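Local structure of DNA helicase RecQ (Deinococcus radiodurans, 4Q48) at residues G40-M46 with P175-A181; D262-Y266 with V278-F282; E416-A420 with L469-L474. The protein probably couples ATP hydrolysis to unwinding of duplex DNA, translocating 3'-5', and is present here as its catalytic core of two helicase domains, zinc-binding region and RQC domain. One frame throughout, in Å; residues are numbered along the deposited sequence.

Contact 1 (G40-M46 with P175-A181)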
# COMPACT_ATOMS: atom_id res chain seq x y z
N GLY A 40 9.08 5.41 23.08
CA GLY A 40 9.28 6.14 21.84
C GLY A 40 8.03 6.26 20.98
O GLY A 40 6.96 5.76 21.34
N ASN A 41 8.16 6.95 19.86
CA ASN A 41 7.12 7.01 18.84
C ASN A 41 7.58 6.20 17.65
O ASN A 41 8.77 5.91 17.54
CB ASN A 41 6.83 8.44 18.40
CG ASN A 41 6.16 9.27 19.48
OD1 ASN A 41 5.69 8.73 20.49
ND2 ASN A 41 6.10 10.58 19.26
N ALA A 42 6.65 5.84 16.78
CA ALA A 42 7.01 4.97 15.65
C ALA A 42 6.03 5.06 14.49
O ALA A 42 4.84 5.33 14.68
CB ALA A 42 7.14 3.54 16.12
N LEU A 43 6.55 4.87 13.29
CA LEU A 43 5.75 4.70 12.09
C LEU A 43 6.01 3.32 11.55
O LEU A 43 7.14 3.00 11.18
CB LEU A 43 6.07 5.75 11.04
CG LEU A 43 5.22 5.61 9.79
CD1 LEU A 43 3.75 5.49 10.17
CD2 LEU A 43 5.42 6.79 8.85
N VAL A 44 4.98 2.49 11.55
CA VAL A 44 5.12 1.09 11.16
C VAL A 44 4.30 0.76 9.91
O VAL A 44 3.09 0.99 9.85
CB VAL A 44 4.73 0.16 12.32
CG1 VAL A 44 4.72 -1.29 11.87
CG2 VAL A 44 5.69 0.34 13.48
N LEU A 45 4.98 0.25 8.88
CA LEU A 45 4.33 -0.06 7.63
C LEU A 45 4.53 -1.54 7.37
O LEU A 45 5.67 -2.02 7.25
CB LEU A 45 4.89 0.82 6.51
CG LEU A 45 4.97 2.30 6.94
CD1 LEU A 45 6.42 2.70 7.13
CD2 LEU A 45 4.28 3.27 6.01
N MET A 46 3.43 -2.29 7.43
CA MET A 46 3.49 -3.74 7.27
C MET A 46 2.32 -4.29 6.49
O MET A 46 1.24 -3.72 6.48
CB MET A 46 3.54 -4.41 8.65
CG MET A 46 4.89 -4.32 9.32
SD MET A 46 5.17 -5.53 10.64
CE MET A 46 4.14 -6.89 10.11
N PRO A 175 3.52 7.55 24.35
CA PRO A 175 3.99 7.08 23.04
C PRO A 175 2.87 6.96 22.01
O PRO A 175 1.75 6.60 22.37
CB PRO A 175 4.55 5.67 23.34
CG PRO A 175 4.80 5.66 24.79
CD PRO A 175 3.74 6.54 25.40
N ARG A 176 3.18 7.27 20.75
CA ARG A 176 2.26 7.11 19.63
C ARG A 176 2.86 6.15 18.60
O ARG A 176 3.92 6.45 18.04
CB ARG A 176 2.00 8.44 18.91
CG ARG A 176 0.84 9.24 19.40
CD ARG A 176 0.75 10.59 18.68
NE ARG A 176 2.05 11.25 18.49
CZ ARG A 176 2.71 11.91 19.43
NH1 ARG A 176 2.22 11.99 20.66
NH2 ARG A 176 3.88 12.47 19.14
N VAL A 177 2.22 5.02 18.33
CA VAL A 177 2.69 4.23 17.19
C VAL A 177 1.58 4.11 16.16
O VAL A 177 0.44 3.76 16.47
CB VAL A 177 3.21 2.83 17.62
CG1 VAL A 177 2.10 1.99 18.27
CG2 VAL A 177 3.79 2.11 16.43
N ALA A 178 1.90 4.50 14.93
CA ALA A 178 0.95 4.47 13.82
C ALA A 178 1.35 3.37 12.86
O ALA A 178 2.51 3.27 12.44
CB ALA A 178 0.88 5.83 13.10
N LEU A 179 0.41 2.49 12.55
CA LEU A 179 0.72 1.37 11.69
C LEU A 179 -0.17 1.36 10.46
O LEU A 179 -1.36 1.69 10.55
CB LEU A 179 0.58 0.06 12.46
CG LEU A 179 1.10 0.04 13.90
CD1 LEU A 179 -0.06 0.30 14.87
CD2 LEU A 179 1.79 -1.26 14.22
N THR A 180 0.40 1.09 9.29
CA THR A 180 -0.43 1.01 8.09
C THR A 180 0.04 -0.11 7.15
O THR A 180 1.18 -0.59 7.23
CB THR A 180 -0.47 2.36 7.32
OG1 THR A 180 -1.38 2.26 6.21
CG2 THR A 180 0.91 2.77 6.83
N ALA A 181 -0.86 -0.52 6.26
CA ALA A 181 -0.57 -1.54 5.26
C ALA A 181 -0.56 -0.91 3.88
O ALA A 181 -0.25 -1.57 2.89
CB ALA A 181 -1.57 -2.68 5.33
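The side-chain amide of Asn-41 lies over one face of the Arg-176 guanidinium with its CG, the two planes 64° apart. Asn-41 ND2 and Arg-176 NH2 are both donors and do not bond. The guanidinium is held instead through NE, which donates to the carbonyl of Leu-195. The amide is fixed by its other end: Arg-176 N donates to Asn-41 OD1 at 2.9 Å, coming from about 50° above the carbonyl plane. With CG beside its backbone N (chi1 -69°), Asn-41 places OD1 there, extending the hydrogen-bond ladder by one polar rung. Beyond it the strands are parallel and bond alternately, from Ala-42 N to Arg-176 O (3.1 Å) through to Met-46 N and Thr-180 O (2.8 Å). On one face Val-44 and Leu-179 lie side by side, CG1 to CD2 at 3.8 Å, while Val-44 CG2 meets Val-177 CG2 at 3.9 Å; branched aliphatics suit this buried surface. On the other face Leu-45 CD2 touches CG2 of Thr-180, a residue whose OG1 bonds to His-148 ND1. This bond links the TAT sequence to the DEAH histidine, consistent with contact between motifs III and II in related helicases. Strands 42-45 and 176-180 are neighbours in the first RecA-like sheet. Helices 29-37 and 50-62 cover the Val-44 face, Met-46 reaches Gln-29 and Lys-52, which bind ADP in another structure, and strand 202-204 flanks strand 42-45 on its other side.

Contact 2 (D262-Y266 with V278-F282)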
# COMPACT_ATOMS: atom_id res chain seq x y z
N ASP A 262 -13.50 -26.56 -12.86
CA ASP A 262 -14.53 -26.41 -11.83
C ASP A 262 -14.60 -24.98 -11.28
O ASP A 262 -14.21 -24.71 -10.13
CB ASP A 262 -14.31 -27.41 -10.69
CG ASP A 262 -15.41 -27.34 -9.63
OD1 ASP A 262 -16.49 -26.78 -9.92
OD2 ASP A 262 -15.17 -27.82 -8.50
N ALA A 263 -15.12 -24.06 -12.10
CA ALA A 263 -15.16 -22.64 -11.74
C ALA A 263 -16.47 -22.23 -11.07
O ALA A 263 -17.53 -22.76 -11.37
CB ALA A 263 -14.94 -21.81 -12.97
N LEU A 264 -16.37 -21.28 -10.14
CA LEU A 264 -17.55 -20.74 -9.48
C LEU A 264 -17.56 -19.22 -9.51
O LEU A 264 -16.50 -18.59 -9.46
CB LEU A 264 -17.62 -21.21 -8.02
CG LEU A 264 -17.43 -22.68 -7.66
CD1 LEU A 264 -17.53 -22.86 -6.15
CD2 LEU A 264 -18.42 -23.56 -8.39
N ALA A 265 -18.75 -18.64 -9.54
CA ALA A 265 -18.87 -17.19 -9.49
C ALA A 265 -18.97 -16.74 -8.03
O ALA A 265 -19.53 -17.46 -7.20
CB ALA A 265 -20.07 -16.71 -10.30
N TYR A 266 -18.44 -15.56 -7.74
CA TYR A 266 -18.41 -14.99 -6.39
C TYR A 266 -18.41 -13.47 -6.53
O TYR A 266 -17.37 -12.87 -6.88
CB TYR A 266 -17.18 -15.48 -5.63
CG TYR A 266 -17.06 -15.13 -4.16
CD1 TYR A 266 -17.83 -15.77 -3.20
CD2 TYR A 266 -16.11 -14.21 -3.72
CE1 TYR A 266 -17.69 -15.48 -1.85
CE2 TYR A 266 -15.95 -13.91 -2.37
CZ TYR A 266 -16.75 -14.55 -1.44
OH TYR A 266 -16.61 -14.25 -0.10
N VAL A 278 -19.90 -20.92 -1.60
CA VAL A 278 -18.75 -20.83 -2.49
C VAL A 278 -17.48 -20.76 -1.67
O VAL A 278 -16.50 -21.42 -2.00
CB VAL A 278 -18.82 -19.62 -3.44
CG1 VAL A 278 -17.49 -19.44 -4.17
CG2 VAL A 278 -19.93 -19.81 -4.45
N GLN A 279 -17.49 -19.98 -0.59
CA GLN A 279 -16.32 -19.97 0.28
C GLN A 279 -15.95 -21.39 0.70
O GLN A 279 -14.83 -21.81 0.45
CB GLN A 279 -16.56 -19.12 1.53
CG GLN A 279 -16.72 -17.64 1.31
CD GLN A 279 -16.41 -16.88 2.58
OE1 GLN A 279 -15.63 -17.34 3.42
NE2 GLN A 279 -17.02 -15.71 2.74
N GLU A 280 -16.90 -22.14 1.26
CA GLU A 280 -16.59 -23.50 1.72
C GLU A 280 -16.08 -24.41 0.59
O GLU A 280 -15.08 -25.10 0.77
CB GLU A 280 -17.82 -24.16 2.38
CG GLU A 280 -18.18 -23.64 3.79
CD GLU A 280 -16.97 -23.26 4.65
OE1 GLU A 280 -16.12 -24.13 4.92
OE2 GLU A 280 -16.87 -22.07 5.06
N ARG A 281 -16.71 -24.39 -0.58
CA ARG A 281 -16.20 -25.24 -1.66
C ARG A 281 -14.74 -24.91 -2.00
O ARG A 281 -13.93 -25.81 -2.27
CB ARG A 281 -17.07 -25.14 -2.90
CG ARG A 281 -18.31 -26.00 -2.87
CD ARG A 281 -18.66 -26.45 -4.29
NE ARG A 281 -17.58 -27.21 -4.92
CZ ARG A 281 -17.54 -27.55 -6.21
NH1 ARG A 281 -18.54 -27.19 -7.02
NH2 ARG A 281 -16.52 -28.25 -6.70
N PHE A 282 -14.42 -23.63 -1.99
CA PHE A 282 -13.05 -23.20 -2.22
C PHE A 282 -12.18 -23.63 -1.04
O PHE A 282 -11.12 -24.22 -1.24
CB PHE A 282 -13.00 -21.68 -2.41
CG PHE A 282 -11.69 -21.18 -2.98
CD1 PHE A 282 -11.11 -21.81 -4.09
CD2 PHE A 282 -11.05 -20.08 -2.43
CE1 PHE A 282 -9.91 -21.35 -4.62
CE2 PHE A 282 -9.86 -19.61 -2.96
CZ PHE A 282 -9.28 -20.26 -4.05
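Tyr-266 reaches across to Val-278 and Gln-279, where strand 263-266 meets helix 272-284 in a beta-alpha-beta unit of the second RecA-like domain. From CB, with CG anti to the backbone N (chi1 -173°), the ring is carried toward the helix. Tyr-266 CD1 meets Val-278 CG1 at 3.8 Å, and Tyr-266 CE1 comes to 3.9 Å from Gln-279 CG. At the tip, Tyr-266 OH lies 3.2 Å from Gln-279 NE2, the ring and amide planes standing 81° apart. Tyrosine suits this partly exposed place, since its carbon ring can pack on valine while its OH stays beside a polar amide. Replacing the ring by an alanine is likely to leave Val-278 CG1 and Gln-279 CG without their aromatic partner and the glutamine chain freer to turn. Next along the strand's helix-facing side, Leu-264 slides past Val-278, CD1 to CG1 at 4.0 Å, and crosses Arg-281 at about a right angle, with CD1 against its CB. Arg-281 is long enough to cover the leucine and still bring its guanidinium to Asp-262, a salt bridge whose modelled atoms are too close, leaving its details doubtful; Glu-285 is a second acidic partner of the same arginine. Val-278, buried on the strand-facing side of its helix, uses both branches: while CG1 serves Tyr-266 and Leu-264, CG2 rests 3.6 Å from Ala-265 O.

Contact 3 (E416-A420 with L469-L474)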
# COMPACT_ATOMS: atom_id res chain seq x y z
N GLU A 416 20.29 11.23 -20.42
CA GLU A 416 19.28 12.28 -20.48
C GLU A 416 18.66 12.50 -19.10
O GLU A 416 18.35 13.63 -18.72
CB GLU A 416 18.21 11.94 -21.52
CG GLU A 416 18.63 12.13 -22.99
CD GLU A 416 19.52 11.01 -23.55
OE1 GLU A 416 19.84 10.02 -22.83
OE2 GLU A 416 19.92 11.12 -24.73
N ALA A 417 18.47 11.41 -18.36
CA ALA A 417 17.94 11.50 -17.01
C ALA A 417 18.87 12.36 -16.17
O ALA A 417 18.40 13.23 -15.44
CB ALA A 417 17.75 10.13 -16.38
N GLN A 418 20.18 12.15 -16.30
CA GLN A 418 21.15 12.94 -15.53
C GLN A 418 21.04 14.43 -15.91
O GLN A 418 20.93 15.29 -15.02
CB GLN A 418 22.57 12.46 -15.75
CG GLN A 418 22.91 11.04 -15.30
CD GLN A 418 24.31 10.59 -15.79
OE1 GLN A 418 24.95 11.26 -16.61
NE2 GLN A 418 24.77 9.47 -15.28
N MET A 419 21.05 14.73 -17.21
CA MET A 419 20.88 16.10 -17.65
C MET A 419 19.65 16.73 -17.03
O MET A 419 19.68 17.86 -16.53
CB MET A 419 20.77 16.20 -19.14
CG MET A 419 22.04 16.18 -19.86
SD MET A 419 21.69 16.16 -21.62
CE MET A 419 23.00 15.05 -22.17
N ALA A 420 18.57 15.96 -17.02
CA ALA A 420 17.31 16.50 -16.54
C ALA A 420 17.39 16.74 -15.05
O ALA A 420 17.02 17.81 -14.58
CB ALA A 420 16.16 15.57 -16.90
N LEU A 469 10.77 14.38 -26.31
CA LEU A 469 11.56 13.42 -25.58
C LEU A 469 11.79 13.84 -24.12
O LEU A 469 11.75 13.00 -23.19
CB LEU A 469 12.91 13.26 -26.26
CG LEU A 469 13.81 12.21 -25.65
CD1 LEU A 469 14.33 11.33 -26.74
CD2 LEU A 469 14.93 12.90 -24.91
N TRP A 470 12.04 15.13 -23.92
CA TRP A 470 12.33 15.63 -22.60
C TRP A 470 11.13 15.49 -21.73
O TRP A 470 11.25 15.06 -20.59
CB TRP A 470 12.79 17.07 -22.66
CG TRP A 470 14.18 17.17 -23.15
CD1 TRP A 470 14.62 17.80 -24.27
CD2 TRP A 470 15.33 16.59 -22.53
NE1 TRP A 470 15.98 17.65 -24.40
CE2 TRP A 470 16.44 16.91 -23.34
CE3 TRP A 470 15.53 15.84 -21.38
CZ2 TRP A 470 17.74 16.49 -23.02
CZ3 TRP A 470 16.83 15.42 -21.06
CH2 TRP A 470 17.91 15.75 -21.88
N ARG A 471 9.96 15.84 -22.27
CA ARG A 471 8.73 15.80 -21.50
C ARG A 471 8.50 14.36 -21.08
O ARG A 471 8.03 14.09 -19.95
CB ARG A 471 7.55 16.33 -22.29
CG ARG A 471 7.54 17.83 -22.50
CD ARG A 471 7.65 18.62 -21.19
NE ARG A 471 6.39 18.70 -20.47
CZ ARG A 471 5.48 19.65 -20.67
NH1 ARG A 471 5.70 20.58 -21.60
NH2 ARG A 471 4.35 19.67 -19.96
N SER A 472 8.85 13.46 -21.99
CA SER A 472 8.78 12.03 -21.77
C SER A 472 9.76 11.57 -20.67
O SER A 472 9.35 10.92 -19.69
CB SER A 472 9.07 11.29 -23.08
OG SER A 472 9.43 9.94 -22.82
N VAL A 473 11.04 11.95 -20.82
CA VAL A 473 12.06 11.64 -19.82
C VAL A 473 11.58 12.16 -18.47
O VAL A 473 11.67 11.45 -17.45
CB VAL A 473 13.43 12.29 -20.15
CG1 VAL A 473 14.29 12.37 -18.92
CG2 VAL A 473 14.16 11.51 -21.23
N LEU A 474 11.03 13.38 -18.46
CA LEU A 474 10.56 13.97 -17.21
C LEU A 474 9.40 13.20 -16.59
O LEU A 474 9.42 13.00 -15.38
CB LEU A 474 10.16 15.44 -17.41
CG LEU A 474 11.34 16.38 -17.75
CD1 LEU A 474 10.83 17.73 -18.26
CD2 LEU A 474 12.33 16.57 -16.58
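Trp-470 supplies the aromatic part of the contact, presenting the far rim of its six-membered ring to Glu-416 and Met-419. The sulfur of Met-419 sits at the ring edge, SD 3.8 Å from Trp-470 CH2, a Met-aromatic contact in which the sulfur lies 78° off the ring normal. Glu-416 O also lies at the edge, in the ring plane, 3.3 Å from Trp-470 CZ3; this oxygen is the acceptor for Ala-420 N within its own helix. The first two carbons of the Glu-416 side chain pack on the same rim, CB at 3.8 Å from Trp-470 CZ3. Tryptophan suits the place because, with CG beside the backbone N (chi1 -75°), its length spans the gap to the other helix. These two helices, 414-426 and 467-479, cross at -84° within the RQC domain, a winged-helix fold of the helix-turn-helix class. Aliphatic contacts fill the rest of the crossing. Ala-420 CB meets Leu-474 CD2 at 4.0 Å and Val-473 CG1 at 4.2 Å; its small methyl allows the larger side chains to close on the helix. Val-473 divides its branches, CG1 going to Ala-420 and CG2 to Glu-416 CB at 4.1 Å. Polar ends are served outside the two segments: the Glu-416 chain bends at chi2 and takes its carboxylate away, where OE2 bonds to His-465 NE2, and NE1 of Trp-470 donates to Gly-462 O.

In the fold
From the N terminus the chain first runs through contact 1, which closes a loop of 128 residues by setting strand 176-180 beside strand 42-45 in the first helicase domain. Contact 2 follows in the second domain and spans only 11 residues, laying helix 272-284 on strand 263-266 at the sheet's outer strand. The chain then passes the zinc site of Cys-381, Cys-398, Cys-401 and Cys-404 before contact 3 closes a 48-residue loop between two RQC helices. The three loops are in series; none nests in or crosses another. Their centres are 37 to 49 Å apart and no two contacts touch; each joins elements within a different part: first helicase domain, second, and RQC domain.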